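Local coordinates for protein DNA polymerase III subunit beta (Helicobacter pylori 26695, PDB 4S3I) that tethers DNA polymerases and other proteins to DNA as a dimeric sliding ring, giving replication its processivity, at residues E264-K267 with E268-L272; K325-L328 with E329-A333. All coordinates share one frame; numbering follows the deposited sequence.

Contact 1: E264-K267 with E268-L272; sequences EEFK and ESIKL
Glu265 and Ser269 meet one turn apart in a local i to i+4 contact within the helix 263-273, in the C-terminal domain. Two donors of one residue grip the same oxygen: the amide N of Ser269 lies 2.9 Å from Glu265 O, and the hydroxyl OG of Ser269 also stands 2.9 Å from Glu265 O. They come from opposite faces of the carbonyl plane, OG tilted 32° from it. Ser269 OG sits beside its own backbone N (chi1 -66°), which turns the hydroxyl back along the helix, so this buried polar group is satisfied by the preceding turn. The same repeat of backbone bonds joins Glu268 to Glu264, Ile270 to Phe266 and Lys271 to Lys267. Such a helix, laid against a beta-sheet, recurs in the domains that build the DNA-encircling ring of this family. Its inner side carries Phe266 and Ile270, with Ile270 CD1 approaching Phe266 CB at 4.4 Å and lying oblique to the ring; Phe291 and Phe339 make edge-to-face contacts with that ring. Beside the neighbouring helix 324-332, where Lys267 touches Asn332, its extended chain brings Lys267 NZ to 3.2 Å from Glu264 OE2, a salt bridge in which NZ approaches OE2 on its syn side, somewhat out of the carboxylate plane. Glu268, its chain also extended, sends OE1 to a salt bridge with Lys85 of the second subunit.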
ATOM      1  N   GLU A 264      -9.378 -11.783  22.443  1.00 25.36           N
ATOM      2  CA  GLU A 264      -8.035 -11.560  21.913  1.00 25.50           C
ATOM      3  C   GLU A 264      -7.186 -12.831  21.953  1.00 34.48           C
ATOM      4  O   GLU A 264      -6.390 -13.078  21.041  1.00 25.70           O
ATOM      5  CB  GLU A 264      -7.329 -10.406  22.644  1.00 27.79           C
ATOM      6  CG  GLU A 264      -7.906  -9.021  22.352  1.00 28.47           C
ATOM      7  CD  GLU A 264      -7.989  -8.685  20.853  1.00 34.46           C
ATOM      8  OE1 GLU A 264      -7.037  -8.980  20.098  1.00 31.18           O
ATOM      9  OE2 GLU A 264      -9.012  -8.112  20.418  1.00 35.19           O
ATOM     10  N   GLU A 265      -7.359 -13.649  22.992  1.00 25.72           N
ATOM     11  CA  GLU A 265      -6.662 -14.936  23.022  1.00 25.87           C
ATOM     12  C   GLU A 265      -7.086 -15.835  21.870  1.00 25.91           C
ATOM     13  O   GLU A 265      -6.252 -16.497  21.244  1.00 27.48           O
ATOM     14  CB  GLU A 265      -6.887 -15.672  24.344  1.00 29.08           C
ATOM     15  CG  GLU A 265      -6.047 -15.153  25.495  1.00 33.80           C
ATOM     16  CD  GLU A 265      -6.127 -16.072  26.712  1.00 46.03           C
ATOM     17  OE1 GLU A 265      -7.230 -16.604  26.985  1.00 47.05           O
ATOM     18  OE2 GLU A 265      -5.084 -16.264  27.379  1.00 56.03           O
ATOM     19  N   PHE A 266      -8.379 -15.881  21.605  1.00 25.47           N
ATOM     20  CA  PHE A 266      -8.855 -16.646  20.459  1.00 25.58           C
ATOM     21  C   PHE A 266      -8.353 -16.093  19.111  1.00 25.74           C
ATOM     22  O   PHE A 266      -7.962 -16.874  18.248  1.00 26.22           O
ATOM     23  CB  PHE A 266     -10.392 -16.797  20.485  1.00 25.27           C
ATOM     24  CG  PHE A 266     -10.845 -18.036  21.211  1.00 25.37           C
ATOM     25  CD1 PHE A 266     -10.625 -18.169  22.581  1.00 25.43           C
ATOM     26  CD2 PHE A 266     -11.421 -19.086  20.520  1.00 25.47           C
ATOM     27  CE1 PHE A 266     -11.006 -19.349  23.262  1.00 25.55           C
ATOM     28  CE2 PHE A 266     -11.810 -20.255  21.185  1.00 32.11           C
ATOM     29  CZ  PHE A 266     -11.595 -20.386  22.559  1.00 25.63           C
ATOM     30  N   LYS A 267      -8.384 -14.769  18.931  1.00 25.31           N
ATOM     31  CA  LYS A 267      -7.855 -14.162  17.708  1.00 25.34           C
ATOM     32  C   LYS A 267      -6.400 -14.582  17.524  1.00 25.65           C
ATOM     33  O   LYS A 267      -5.998 -14.999  16.452  1.00 25.82           O
ATOM     34  CB  LYS A 267      -7.919 -12.626  17.758  1.00 25.23           C
ATOM     35  CG  LYS A 267      -9.291 -11.983  17.512  1.00 25.01           C
ATOM     36  CD  LYS A 267      -9.137 -10.446  17.588  1.00 24.98           C
ATOM     37  CE  LYS A 267     -10.456  -9.718  17.362  1.00 30.67           C
ATOM     38  NZ  LYS A 267     -10.256  -8.232  17.425  1.00 31.92           N
ATOM     39  N   GLU A 268      -5.623 -14.466  18.594  1.00 25.81           N
ATOM     40  CA  GLU A 268      -4.188 -14.713  18.528  1.00 27.19           C
ATOM     41  C   GLU A 268      -3.918 -16.190  18.201  1.00 31.17           C
ATOM     42  O   GLU A 268      -3.052 -16.520  17.384  1.00 26.76           O
ATOM     43  CB  GLU A 268      -3.549 -14.301  19.855  1.00 30.13           C
ATOM     44  CG  GLU A 268      -2.048 -14.306  19.880  1.00 42.38           C
ATOM     45  CD  GLU A 268      -1.500 -13.984  21.270  1.00 55.03           C
ATOM     46  OE1 GLU A 268      -0.258 -13.988  21.438  1.00 62.40           O
ATOM     47  OE2 GLU A 268      -2.314 -13.732  22.193  1.00 48.73           O
ATOM     48  N   SER A 269      -4.701 -17.075  18.804  1.00 26.30           N
ATOM     49  CA  SER A 269      -4.516 -18.511  18.627  1.00 26.57           C
ATOM     50  C   SER A 269      -4.926 -18.957  17.224  1.00 27.29           C
ATOM     51  O   SER A 269      -4.246 -19.777  16.600  1.00 27.04           O
ATOM     52  CB  SER A 269      -5.304 -19.273  19.699  1.00 30.39           C
ATOM     53  OG  SER A 269      -4.767 -19.008  20.985  1.00 26.52           O
ATOM     54  N   ILE A 270      -6.036 -18.407  16.741  1.00 26.32           N
ATOM     55  CA  ILE A 270      -6.541 -18.715  15.405  1.00 26.81           C
ATOM     56  C   ILE A 270      -5.607 -18.216  14.297  1.00 26.68           C
ATOM     57  O   ILE A 270      -5.329 -18.942  13.333  1.00 27.09           O
ATOM     58  CB  ILE A 270      -7.956 -18.156  15.227  1.00 27.07           C
ATOM     59  CG1 ILE A 270      -8.918 -18.976  16.091  1.00 32.84           C
ATOM     60  CG2 ILE A 270      -8.381 -18.194  13.762  1.00 26.77           C
ATOM     61  CD1 ILE A 270     -10.238 -18.297  16.341  1.00 36.24           C
ATOM     62  N   LYS A 271      -5.115 -16.987  14.433  1.00 26.52           N
ATOM     63  CA  LYS A 271      -4.122 -16.475  13.487  1.00 28.94           C
ATOM     64  C   LYS A 271      -2.904 -17.377  13.456  1.00 29.35           C
ATOM     65  O   LYS A 271      -2.345 -17.664  12.395  1.00 27.78           O
ATOM     66  CB  LYS A 271      -3.700 -15.051  13.853  1.00 33.91           C
ATOM     67  CG  LYS A 271      -4.785 -14.021  13.630  1.00 38.05           C
ATOM     68  CD  LYS A 271      -4.363 -12.648  14.143  1.00 50.38           C
ATOM     69  CE  LYS A 271      -5.463 -11.619  13.887  1.00 57.23           C
ATOM     70  NZ  LYS A 271      -5.248 -10.330  14.622  1.00 60.29           N
ATOM     71  N   LEU A 272      -2.493 -17.819  14.638  1.00 27.97           N
ATOM     72  CA  LEU A 272      -1.314 -18.663  14.785  1.00 27.96           C
ATOM     73  C   LEU A 272      -1.444 -19.955  13.972  1.00 28.36           C
ATOM     74  O   LEU A 272      -0.518 -20.344  13.264  1.00 28.94           O
ATOM     75  CB  LEU A 272      -1.107 -18.989  16.268  1.00 34.72           C
ATOM     76  CG  LEU A 272       0.170 -19.727  16.630  1.00 40.10           C
ATOM     77  CD1 LEU A 272       1.312 -19.062  15.888  1.00 53.18           C
ATOM     78  CD2 LEU A 272       0.435 -19.688  18.130  1.00 38.57           C
TER

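Contact 2: K325-L328 with E329-A333; sequences KFFL and EALNA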
ATOM      1  N   LYS A 325     -10.724 -17.743   8.919  1.00 27.11           N
ATOM      2  CA  LYS A 325     -11.076 -16.386   8.499  1.00 26.84           C
ATOM      3  C   LYS A 325     -12.465 -15.975   8.977  1.00 26.58           C
ATOM      4  O   LYS A 325     -12.653 -14.857   9.453  1.00 26.19           O
ATOM      5  CB  LYS A 325     -10.987 -16.264   6.973  1.00 28.24           C
ATOM      6  CG  LYS A 325     -11.579 -14.969   6.408  1.00 35.83           C
ATOM      7  CD  LYS A 325     -11.793 -15.114   4.894  1.00 48.89           C
ATOM      8  CE  LYS A 325     -12.269 -13.822   4.253  1.00 53.16           C
ATOM      9  NZ  LYS A 325     -12.646 -14.044   2.824  1.00 58.60           N
ATOM     10  N   PHE A 326     -13.450 -16.859   8.867  1.00 26.88           N
ATOM     11  CA  PHE A 326     -14.803 -16.471   9.302  1.00 26.74           C
ATOM     12  C   PHE A 326     -14.814 -16.223  10.805  1.00 26.28           C
ATOM     13  O   PHE A 326     -15.391 -15.243  11.291  1.00 26.00           O
ATOM     14  CB  PHE A 326     -15.850 -17.537   8.967  1.00 27.24           C
ATOM     15  CG  PHE A 326     -16.034 -17.787   7.491  1.00 27.83           C
ATOM     16  CD1 PHE A 326     -15.411 -16.986   6.540  1.00 27.84           C
ATOM     17  CD2 PHE A 326     -16.836 -18.832   7.061  1.00 39.03           C
ATOM     18  CE1 PHE A 326     -15.583 -17.230   5.183  1.00 34.18           C
ATOM     19  CE2 PHE A 326     -17.016 -19.080   5.707  1.00 45.72           C
ATOM     20  CZ  PHE A 326     -16.389 -18.280   4.768  1.00 41.94           C
ATOM     21  N   PHE A 327     -14.173 -17.117  11.543  1.00 26.27           N
ATOM     22  CA  PHE A 327     -14.161 -17.002  12.992  1.00 25.93           C
ATOM     23  C   PHE A 327     -13.494 -15.689  13.373  1.00 25.57           C
ATOM     24  O   PHE A 327     -13.982 -14.950  14.230  1.00 25.34           O
ATOM     25  CB  PHE A 327     -13.397 -18.187  13.600  1.00 26.05           C
ATOM     26  CG  PHE A 327     -13.840 -18.551  14.994  1.00 26.14           C
ATOM     27  CD1 PHE A 327     -13.483 -17.761  16.082  1.00 26.24           C
ATOM     28  CD2 PHE A 327     -14.614 -19.693  15.216  1.00 26.16           C
ATOM     29  CE1 PHE A 327     -13.880 -18.103  17.398  1.00 27.50           C
ATOM     30  CE2 PHE A 327     -15.026 -20.045  16.512  1.00 26.13           C
ATOM     31  CZ  PHE A 327     -14.654 -19.241  17.611  1.00 25.71           C
ATOM     32  N   LEU A 328     -12.368 -15.391  12.734  1.00 25.61           N
ATOM     33  CA  LEU A 328     -11.658 -14.153  13.041  1.00 25.35           C
ATOM     34  C   LEU A 328     -12.523 -12.944  12.722  1.00 25.21           C
ATOM     35  O   LEU A 328     -12.601 -11.995  13.509  1.00 25.00           O
ATOM     36  CB  LEU A 328     -10.337 -14.061  12.268  1.00 25.52           C
ATOM     37  CG  LEU A 328      -9.195 -14.891  12.811  1.00 32.23           C
ATOM     38  CD1 LEU A 328      -7.976 -14.812  11.885  1.00 32.52           C
ATOM     39  CD2 LEU A 328      -8.839 -14.424  14.220  1.00 31.83           C
ATOM     40  N   GLU A 329     -13.176 -12.970  11.565  1.00 25.40           N
ATOM     41  CA  GLU A 329     -14.004 -11.831  11.202  1.00 28.49           C
ATOM     42  C   GLU A 329     -15.166 -11.661  12.178  1.00 29.01           C
ATOM     43  O   GLU A 329     -15.522 -10.545  12.526  1.00 25.11           O
ATOM     44  CB  GLU A 329     -14.463 -11.919   9.735  1.00 25.63           C
ATOM     45  CG  GLU A 329     -13.274 -11.803   8.770  1.00 28.43           C
ATOM     46  CD  GLU A 329     -13.681 -11.655   7.302  1.00 31.94           C
ATOM     47  OE1 GLU A 329     -12.904 -11.045   6.544  1.00 35.66           O
ATOM     48  OE2 GLU A 329     -14.753 -12.157   6.904  1.00 32.02           O
ATOM     49  N   ALA A 330     -15.732 -12.768  12.646  1.00 25.37           N
ATOM     50  CA  ALA A 330     -16.818 -12.668  13.633  1.00 25.36           C
ATOM     51  C   ALA A 330     -16.322 -12.016  14.924  1.00 25.10           C
ATOM     52  O   ALA A 330     -17.034 -11.230  15.553  1.00 25.10           O
ATOM     53  CB  ALA A 330     -17.428 -14.031  13.905  1.00 25.59           C
ATOM     54  N   LEU A 331     -15.079 -12.310  15.305  1.00 24.98           N
ATOM     55  CA  LEU A 331     -14.525 -11.726  16.525  1.00 24.84           C
ATOM     56  C   LEU A 331     -14.206 -10.239  16.312  1.00 24.77           C
ATOM     57  O   LEU A 331     -14.422  -9.407  17.199  1.00 24.78           O
ATOM     58  CB  LEU A 331     -13.269 -12.487  16.969  1.00 24.84           C
ATOM     59  CG  LEU A 331     -13.468 -13.946  17.400  1.00 24.94           C
ATOM     60  CD1 LEU A 331     -12.137 -14.526  17.835  1.00 24.98           C
ATOM     61  CD2 LEU A 331     -14.526 -14.082  18.531  1.00 24.96           C
ATOM     62  N   ASN A 332     -13.671  -9.907  15.134  1.00 24.76           N
ATOM     63  CA  ASN A 332     -13.395  -8.504  14.793  1.00 26.47           C
ATOM     64  C   ASN A 332     -14.635  -7.612  14.914  1.00 24.77           C
ATOM     65  O   ASN A 332     -14.543  -6.426  15.220  1.00 27.01           O
ATOM     66  CB  ASN A 332     -12.816  -8.391  13.369  1.00 32.81           C
ATOM     67  CG  ASN A 332     -11.465  -9.058  13.224  1.00 39.82           C
ATOM     68  OD1 ASN A 332     -10.750  -9.270  14.207  1.00 38.12           O
ATOM     69  ND2 ASN A 332     -11.098  -9.388  11.978  1.00 36.62           N
ATOM     70  N   ALA A 333     -15.805  -8.188  14.670  1.00 24.87           N
ATOM     71  CA  ALA A 333     -17.056  -7.425  14.702  1.00 25.02           C
ATOM     72  C   ALA A 333     -17.580  -7.162  16.116  1.00 27.66           C
ATOM     73  O   ALA A 333     -18.603  -6.493  16.285  1.00 28.48           O
ATOM     74  CB  ALA A 333     -18.108  -8.134  13.894  1.00 25.21           C
TER
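Phe327 and Leu331 form the close apolar part of this one-turn contact on the helix 324-332. Leu331 CD1 comes in at the edge of the Phe327 ring, in its plane, 3.9 Å from Phe327 CD1. The ring is brought there by a chi1 of -153°, which sets CG roughly opposite the backbone N and beside the carbonyl carbon; the ring thus comes nearer the next turn although CB points away from it. Ile352 of strand 350-354 packs on both side chains and on Ala330, which is buried. Backbone bonds hold the spacing: Leu331 N to Phe327 O is 3.1 Å, and Ala330 N to Phe326 O is 2.8 Å. The solvent side is looser. There Lys325 and Glu329 extend alongside each other in the same direction, yet Lys325 NZ stays 4.8 Å from Glu329 OE1; the two side chains come closest at Lys325 CE to Glu329 OE1, 3.7 Å. The opposite charges probably still attract, but the carboxylate has its direct partner elsewhere, OE2 forming a salt bridge with Arg179. With one side against strands 350-354 and 368-371 and charged residues on another, this is the amphipathic helix-on-sheet packing of the bacterial DNA sliding-ring fold.

Overall arrangement
From the N terminus, the chain completes contact 1 on helix 263-273, runs through strands 279-284, 288-293, 301-307 and 318-323, and then enters contact 2 on helix 324-332. Neither contact closes a long loop, since each joins successive turns of one helix; they stand in series, neither nested nor crossed. Their centres are about 10 Å apart and the helices touch directly: Ile270 CD1 lies 3.3 Å from Phe327 CD1, and Ile270 CG2 lies 3.5 Å from Leu328 CG. Contact 1 lies mainly on strands 279-284, 288-293 and 301-307, also meets Phe339, and reaches the second subunit; contact 2 packs on strands 350-354 and 368-371, so the helix pair bridges both sheets.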